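Local coordinates for formimidoylglutamase (Bacillus subtilis, PDB 3M1R), which hydrolyses N-formimidoyl-L-glutamate to L-glutamate and formamide in histidine degradation, using two manganese ions per subunit, at residues V232-T237 / A278-V283; A113-S116 / D120-P123; K138-A141 / T146-V149. All blocks are in the same frame, centred on the assembly; numbering follows the deposited sequence.

Interaction 1: residues V232-T237 / A278-V283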
loop_
_atom_site.group_PDB
_atom_site.type_symbol
_atom_site.label_atom_id
_atom_site.label_comp_id
_atom_site.label_asym_id
_atom_site.label_seq_id
_atom_site.Cartn_x
_atom_site.Cartn_y
_atom_site.Cartn_z
ATOM N N VAL D 232 16.169 42.598 13.520
ATOM C CA VAL D 232 17.284 42.673 14.455
ATOM C C VAL D 232 18.475 41.898 13.906
ATOM O O VAL D 232 19.617 42.342 13.987
ATOM C CB VAL D 232 16.912 42.086 15.819
ATOM C CG1 VAL D 232 17.965 42.460 16.852
ATOM C CG2 VAL D 232 15.540 42.574 16.244
ATOM N N VAL D 233 18.190 40.733 13.337
ATOM C CA VAL D 233 19.234 39.844 12.856
ATOM C C VAL D 233 19.895 40.344 11.570
ATOM O O VAL D 233 21.120 40.246 11.415
ATOM C CB VAL D 233 18.682 38.421 12.666
ATOM C CG1 VAL D 233 19.697 37.550 11.949
ATOM C CG2 VAL D 233 18.318 37.823 14.029
ATOM N N GLN D 234 19.077 40.871 10.657
ATOM C CA GLN D 234 19.558 41.473 9.411
ATOM C C GLN D 234 20.570 42.580 9.665
ATOM O O GLN D 234 21.457 42.823 8.841
ATOM C CB GLN D 234 18.394 42.058 8.604
ATOM C CG GLN D 234 17.404 41.037 8.073
ATOM C CD GLN D 234 17.081 41.242 6.601
ATOM O OE1 GLN D 234 15.950 41.567 6.248
ATOM N NE2 GLN D 234 18.078 41.053 5.736
ATOM N N ASP D 235 20.417 43.253 10.805
ATOM C CA ASP D 235 21.253 44.395 11.159
ATOM C C ASP D 235 22.645 43.948 11.581
ATOM O O ASP D 235 23.577 44.753 11.621
ATOM C CB ASP D 235 20.607 45.204 12.291
ATOM C CG ASP D 235 19.543 46.181 11.794
ATOM O OD1 ASP D 235 19.362 46.310 10.562
ATOM O OD2 ASP D 235 18.889 46.828 12.643
ATOM N N LYS D 236 22.783 42.667 11.905
ATOM C CA LYS D 236 24.066 42.137 12.355
ATOM C C LYS D 236 24.707 41.254 11.292
ATOM O O LYS D 236 25.749 40.650 11.540
ATOM C CB LYS D 236 23.894 41.302 13.628
ATOM C CG LYS D 236 23.183 41.987 14.771
ATOM C CD LYS D 236 23.029 41.017 15.934
ATOM C CE LYS D 236 22.127 41.568 17.024
ATOM N NZ LYS D 236 21.848 40.544 18.080
ATOM N N THR D 237 24.083 41.162 10.120
ATOM C CA THR D 237 24.528 40.213 9.099
ATOM C C THR D 237 24.443 40.769 7.676
ATOM O O THR D 237 23.736 41.750 7.404
ATOM C CB THR D 237 23.743 38.891 9.176
ATOM O OG1 THR D 237 22.347 39.155 9.004
ATOM C CG2 THR D 237 23.946 38.229 10.523
ATOM N N ALA D 278 11.768 35.589 1.370
ATOM C CA ALA D 278 12.398 35.585 0.058
ATOM C C ALA D 278 12.477 36.974 -0.586
ATOM O O ALA D 278 13.287 37.194 -1.492
ATOM C CB ALA D 278 11.674 34.616 -0.862
ATOM N N GLN D 279 11.638 37.903 -0.125
ATOM C CA GLN D 279 11.615 39.272 -0.653
ATOM C C GLN D 279 12.659 40.170 -0.010
ATOM O O GLN D 279 12.950 41.256 -0.510
ATOM C CB GLN D 279 10.252 39.913 -0.415
ATOM C CG GLN D 279 9.140 39.294 -1.212
ATOM C CD GLN D 279 7.816 39.959 -0.937
ATOM O OE1 GLN D 279 7.225 39.766 0.121
ATOM N NE2 GLN D 279 7.345 40.761 -1.887
ATOM N N GLN D 280 13.194 39.718 1.116
ATOM C CA GLN D 280 14.107 40.511 1.915
ATOM C C GLN D 280 15.453 40.632 1.204
ATOM O O GLN D 280 15.735 39.880 0.273
ATOM C CB GLN D 280 14.238 39.894 3.318
ATOM C CG GLN D 280 13.710 40.794 4.441
ATOM C CD GLN D 280 12.218 41.080 4.346
ATOM O OE1 GLN D 280 11.715 42.002 4.979
ATOM N NE2 GLN D 280 11.509 40.290 3.558
ATOM N N PRO D 281 16.281 41.601 1.619
ATOM C CA PRO D 281 17.554 41.821 0.920
ATOM C C PRO D 281 18.610 40.748 1.216
ATOM O O PRO D 281 18.720 40.279 2.337
ATOM C CB PRO D 281 18.033 43.191 1.456
ATOM C CG PRO D 281 16.854 43.787 2.170
ATOM C CD PRO D 281 16.016 42.631 2.636
ATOM N N ASN D 282 19.365 40.375 0.191
ATOM C CA ASN D 282 20.534 39.519 0.320
ATOM C C ASN D 282 20.217 38.089 0.777
ATOM O O ASN D 282 20.983 37.465 1.524
ATOM C CB ASN D 282 21.601 40.190 1.195
ATOM C CG ASN D 282 21.988 41.591 0.680
ATOM O OD1 ASN D 282 21.854 42.590 1.395
ATOM N ND2 ASN D 282 22.458 41.659 -0.566
ATOM N N VAL D 283 19.084 37.574 0.310
ATOM C CA VAL D 283 18.782 36.165 0.467
ATOM C C VAL D 283 19.781 35.372 -0.360
ATOM O O VAL D 283 19.787 35.454 -1.580
ATOM C CB VAL D 283 17.369 35.845 -0.003
ATOM C CG1 VAL D 283 17.055 34.389 0.270
ATOM C CG2 VAL D 283 16.375 36.733 0.702
#
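Gln234, near the C-terminal end of helix 222-234, reaches with its carboxamide to Gln280 and Pro281 in the loop between helix 267-278 and strand 283-289. The backbones stay well apart, 8.7 Å between Gln234 CA and Pro281 CA, and the gap is bridged by side chains. The contacts are chiefly van der Waals. Gln234 OE1 meets Pro281 CD at 3.8 Å and lies against the aliphatic part of Gln280; its 3.0 Å approach to Gln280 CG is short for a carbon and an oxygen, and the exact length is doubtful. The two glutamine chains cross at about a right angle with their amide planes 55° apart, and the amides do not pair. A bend at chi2 (-132°) turns the Gln234 carboxamide over toward the proline. On the polar side, Gln234 NE2 comes to 3.5 Å from Pro281 O, an approach that is not a hydrogen bond. In the arginase fold of parallel sheet and flanking helices, the two segments lead into neighbouring inner strands, 239-245 and 283-289, and Ile240 of the first touches both Gln234 and Gln280. Hydrogen bonds act within 232-237, where a type I turn runs from Gln234 to Thr237. Val233 O accepts from Lys236 N at 3.0 Å and from Thr237 OG1 at 2.9 Å, the donors arriving from opposite faces of the carbonyl plane; the hydroxyl thereby ties the last residue of the turn back to the helix.

Interaction 2: residues A113-S116 / D120-P123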
loop_
_atom_site.group_PDB
_atom_site.type_symbol
_atom_site.label_atom_id
_atom_site.label_comp_id
_atom_site.label_asym_id
_atom_site.label_seq_id
_atom_site.Cartn_x
_atom_site.Cartn_y
_atom_site.Cartn_z
ATOM N N ALA D 113 33.048 26.056 -4.902
ATOM C CA ALA D 113 33.491 26.365 -6.256
ATOM C C ALA D 113 32.383 27.080 -7.031
ATOM O O ALA D 113 32.623 28.106 -7.667
ATOM C CB ALA D 113 33.925 25.096 -6.982
ATOM N N LEU D 114 31.170 26.536 -6.954
ATOM C CA LEU D 114 30.011 27.070 -7.672
ATOM C C LEU D 114 29.681 28.517 -7.293
ATOM O O LEU D 114 29.507 29.359 -8.168
ATOM C CB LEU D 114 28.791 26.183 -7.429
ATOM C CG LEU D 114 28.188 25.373 -8.576
ATOM C CD1 LEU D 114 29.133 25.225 -9.744
ATOM C CD2 LEU D 114 27.705 24.001 -8.079
ATOM N N LEU D 115 29.580 28.793 -5.995
ATOM C CA LEU D 115 29.288 30.141 -5.512
ATOM C C LEU D 115 30.358 31.131 -5.974
ATOM O O LEU D 115 30.052 32.257 -6.369
ATOM C CB LEU D 115 29.226 30.174 -3.984
ATOM C CG LEU D 115 27.913 30.036 -3.197
ATOM C CD1 LEU D 115 26.692 29.982 -4.096
ATOM C CD2 LEU D 115 27.958 28.844 -2.246
ATOM N N SER D 116 31.612 30.702 -5.914
ATOM C CA SER D 116 32.723 31.569 -6.249
ATOM C C SER D 116 32.737 31.834 -7.746
ATOM O O SER D 116 32.805 32.977 -8.175
ATOM C CB SER D 116 34.047 30.947 -5.802
ATOM O OG SER D 116 34.026 30.659 -4.415
ATOM N N ASP D 120 26.576 35.401 -8.805
ATOM C CA ASP D 120 25.182 35.790 -8.872
ATOM C C ASP D 120 24.235 34.603 -8.709
ATOM O O ASP D 120 23.024 34.756 -8.853
ATOM C CB ASP D 120 24.896 36.523 -10.177
ATOM C CG ASP D 120 25.647 37.842 -10.274
ATOM O OD1 ASP D 120 26.302 38.080 -11.314
ATOM O OD2 ASP D 120 25.597 38.630 -9.304
ATOM N N TRP D 121 24.782 33.425 -8.418
ATOM C CA TRP D 121 23.945 32.243 -8.157
ATOM C C TRP D 121 23.279 32.291 -6.782
ATOM O O TRP D 121 23.921 32.556 -5.763
ATOM C CB TRP D 121 24.747 30.949 -8.315
ATOM C CG TRP D 121 23.963 29.702 -7.984
ATOM C CD1 TRP D 121 22.676 29.418 -8.352
ATOM C CD2 TRP D 121 24.421 28.578 -7.242
ATOM N NE1 TRP D 121 22.309 28.193 -7.884
ATOM C CE2 TRP D 121 23.367 27.649 -7.194
ATOM C CE3 TRP D 121 25.632 28.258 -6.611
ATOM C CZ2 TRP D 121 23.471 26.436 -6.539
ATOM C CZ3 TRP D 121 25.741 27.049 -5.961
ATOM C CH2 TRP D 121 24.667 26.153 -5.926
ATOM N N VAL D 122 21.976 32.061 -6.773
ATOM C CA VAL D 122 21.226 31.904 -5.536
ATOM C C VAL D 122 20.714 30.477 -5.505
ATOM O O VAL D 122 19.782 30.140 -6.220
ATOM C CB VAL D 122 20.032 32.860 -5.483
ATOM C CG1 VAL D 122 19.237 32.641 -4.196
ATOM C CG2 VAL D 122 20.509 34.299 -5.606
ATOM N N PRO D 123 21.346 29.623 -4.692
ATOM C CA PRO D 123 21.012 28.196 -4.660
ATOM C C PRO D 123 19.573 27.865 -4.239
ATOM O O PRO D 123 19.062 28.409 -3.268
ATOM C CB PRO D 123 22.006 27.630 -3.641
ATOM C CG PRO D 123 23.184 28.553 -3.724
ATOM C CD PRO D 123 22.584 29.922 -3.946
#
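Helix 100-117 and strand 121-127 are joined by a short connection that folds the chain back on itself, bringing Leu115 CA to 6.3 Å from Trp121 CA. The indole of Trp121 carries the contact. Its CG stands anti to the backbone N (chi1 177°), which sends the six-membered ring toward the helix. There the rim atoms CE3 and CZ3 meet two consecutive leucines. Leu115 comes in with its CD1 branch, 3.2 Å from Trp121 CE3, a tight approach whose exact length is doubtful. Leu114 touches from nearer its backbone, with CB 3.5 Å from Trp121 CZ3. Both leucines approach the ring obliquely. Pro123, two residues along the strand, lies over one face of the indole, its CG 3.4 Å above the ring plane and offset toward the rim. The same proline CG is 3.8 Å from Leu115 CD1, and this methyl therefore touches both the indole and the pyrrolidine ring. Around this cluster, Met111 of helix 100-117 touches Trp121 and Pro123, and Ile43 of strand 39-45 touches Leu114 and Trp121. Tyr7 of a second subunit packs on Leu114. The contact thus lies where a helix is laid against the parallel sheet of the arginase fold. It is apolar throughout, and the one polar atom of the indole, NE1, is satisfied by a hydrogen bond to Ala41 O, so the buried ring joins helix to sheet while its N-H is bound to a neighbouring strand.

Interaction 3: residues K138-A141 / T146-V149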
loop_
_atom_site.group_PDB
_atom_site.type_symbol
_atom_site.label_atom_id
_atom_site.label_comp_id
_atom_site.label_asym_id
_atom_site.label_seq_id
_atom_site.Cartn_x
_atom_site.Cartn_y
_atom_site.Cartn_z
ATOM N N LYS D 138 28.121 26.346 5.465
ATOM C CA LYS D 138 29.544 26.654 5.538
ATOM C C LYS D 138 30.060 27.252 4.221
ATOM O O LYS D 138 30.905 28.136 4.230
ATOM C CB LYS D 138 30.322 25.393 5.887
ATOM C CG LYS D 138 31.838 25.531 5.975
ATOM C CD LYS D 138 32.414 24.243 6.587
ATOM C CE LYS D 138 33.785 23.883 6.034
ATOM N NZ LYS D 138 34.046 22.413 6.185
ATOM N N ALA D 139 29.558 26.752 3.094
ATOM C CA ALA D 139 29.968 27.255 1.790
ATOM C C ALA D 139 29.441 28.661 1.607
ATOM O O ALA D 139 30.161 29.546 1.165
ATOM C CB ALA D 139 29.458 26.357 0.685
ATOM N N ILE D 140 28.176 28.869 1.954
ATOM C CA ILE D 140 27.611 30.207 1.915
ATOM C C ILE D 140 28.458 31.122 2.778
ATOM O O ILE D 140 28.977 32.129 2.308
ATOM C CB ILE D 140 26.174 30.238 2.452
ATOM C CG1 ILE D 140 25.232 29.452 1.540
ATOM C CG2 ILE D 140 25.704 31.669 2.617
ATOM C CD1 ILE D 140 25.201 29.939 0.130
ATOM N N ALA D 141 28.611 30.756 4.045
ATOM C CA ALA D 141 29.329 31.589 5.008
ATOM C C ALA D 141 30.742 31.930 4.566
ATOM O O ALA D 141 31.214 33.052 4.762
ATOM C CB ALA D 141 29.360 30.933 6.370
ATOM N N THR D 146 29.266 37.111 6.533
ATOM C CA THR D 146 28.457 36.883 7.724
ATOM C C THR D 146 26.998 36.580 7.376
ATOM O O THR D 146 26.275 37.426 6.850
ATOM C CB THR D 146 28.519 38.077 8.678
ATOM O OG1 THR D 146 29.877 38.283 9.084
ATOM C CG2 THR D 146 27.672 37.805 9.907
ATOM N N THR D 147 26.570 35.367 7.691
ATOM C CA THR D 147 25.275 34.882 7.235
ATOM C C THR D 147 24.317 34.616 8.394
ATOM O O THR D 147 24.700 34.062 9.426
ATOM C CB THR D 147 25.462 33.602 6.386
ATOM O OG1 THR D 147 26.364 33.885 5.309
ATOM C CG2 THR D 147 24.133 33.098 5.816
ATOM N N ALA D 148 23.071 35.040 8.229
ATOM C CA ALA D 148 22.023 34.673 9.165
ATOM C C ALA D 148 21.327 33.434 8.621
ATOM O O ALA D 148 21.190 33.295 7.407
ATOM C CB ALA D 148 21.038 35.784 9.303
ATOM N N VAL D 149 20.879 32.552 9.512
ATOM C CA VAL D 149 20.148 31.354 9.093
ATOM C C VAL D 149 18.752 31.382 9.684
ATOM O O VAL D 149 18.581 31.518 10.903
ATOM C CB VAL D 149 20.851 30.038 9.519
ATOM C CG1 VAL D 149 20.060 28.798 9.021
ATOM C CG2 VAL D 149 22.289 29.992 9.016
#
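Ile140 and Ala141, in the last turn of helix 133-141, meet Thr147 at the start of strand 147-152. The isoleucine touches with its CG2 methyl, 3.5 Å from Thr147 OG1 and 3.8 Å from Thr147 CG2, while its longer branch leads away from the strand. Ala141 adds its backbone, CA lying 3.8 Å from Thr147 OG1. The Ile140 and Thr147 side chains cross at about a right angle. With chi1 at -56°, Thr147 has its methyl anti to the backbone N and its hydroxyl beside it, and both branches meet the isoleucine. Farther out, Phe241 of the adjacent strand 239-245 touches both Ile140 and Thr147, and Leu115 of helix 100-117 packs on Ile140. Ala139 O in the last turn is hydrogen-bonded to Thr143 OG1 in the loop that follows. Here the chain passes from a helix into the next strand of the α/β core of the arginase fold. Across the contact the Thr147 hydroxyl meets carbon alone; its hydrogen bond is with Gly145 O just ahead of the strand, so a buried polar group is satisfied locally while helix and strand pack through van der Waals contact.

How the interactions relate
From the N terminus, interaction 2 comes first, closing the short connection from helix 100-117 into strand 121-127. Interaction 3 follows, closing that from helix 133-141 into strand 147-152. Interaction 1 spans 40 residues, bringing together the segments that lead into strands 239-245 and 283-289. The three are in series along the chain, with none nested or crossed. They still touch in space: Leu115 CD2 lies 3.8 Å from Ile140 CD1, joining the helices of interactions 2 and 3, and Val233 CG1 lies 3.5 Å from Ala148 CB, joining interactions 1 and 3. All four strands belong to the one parallel sheet, where 283-289 and 239-245 lie between 121-127 and 147-152.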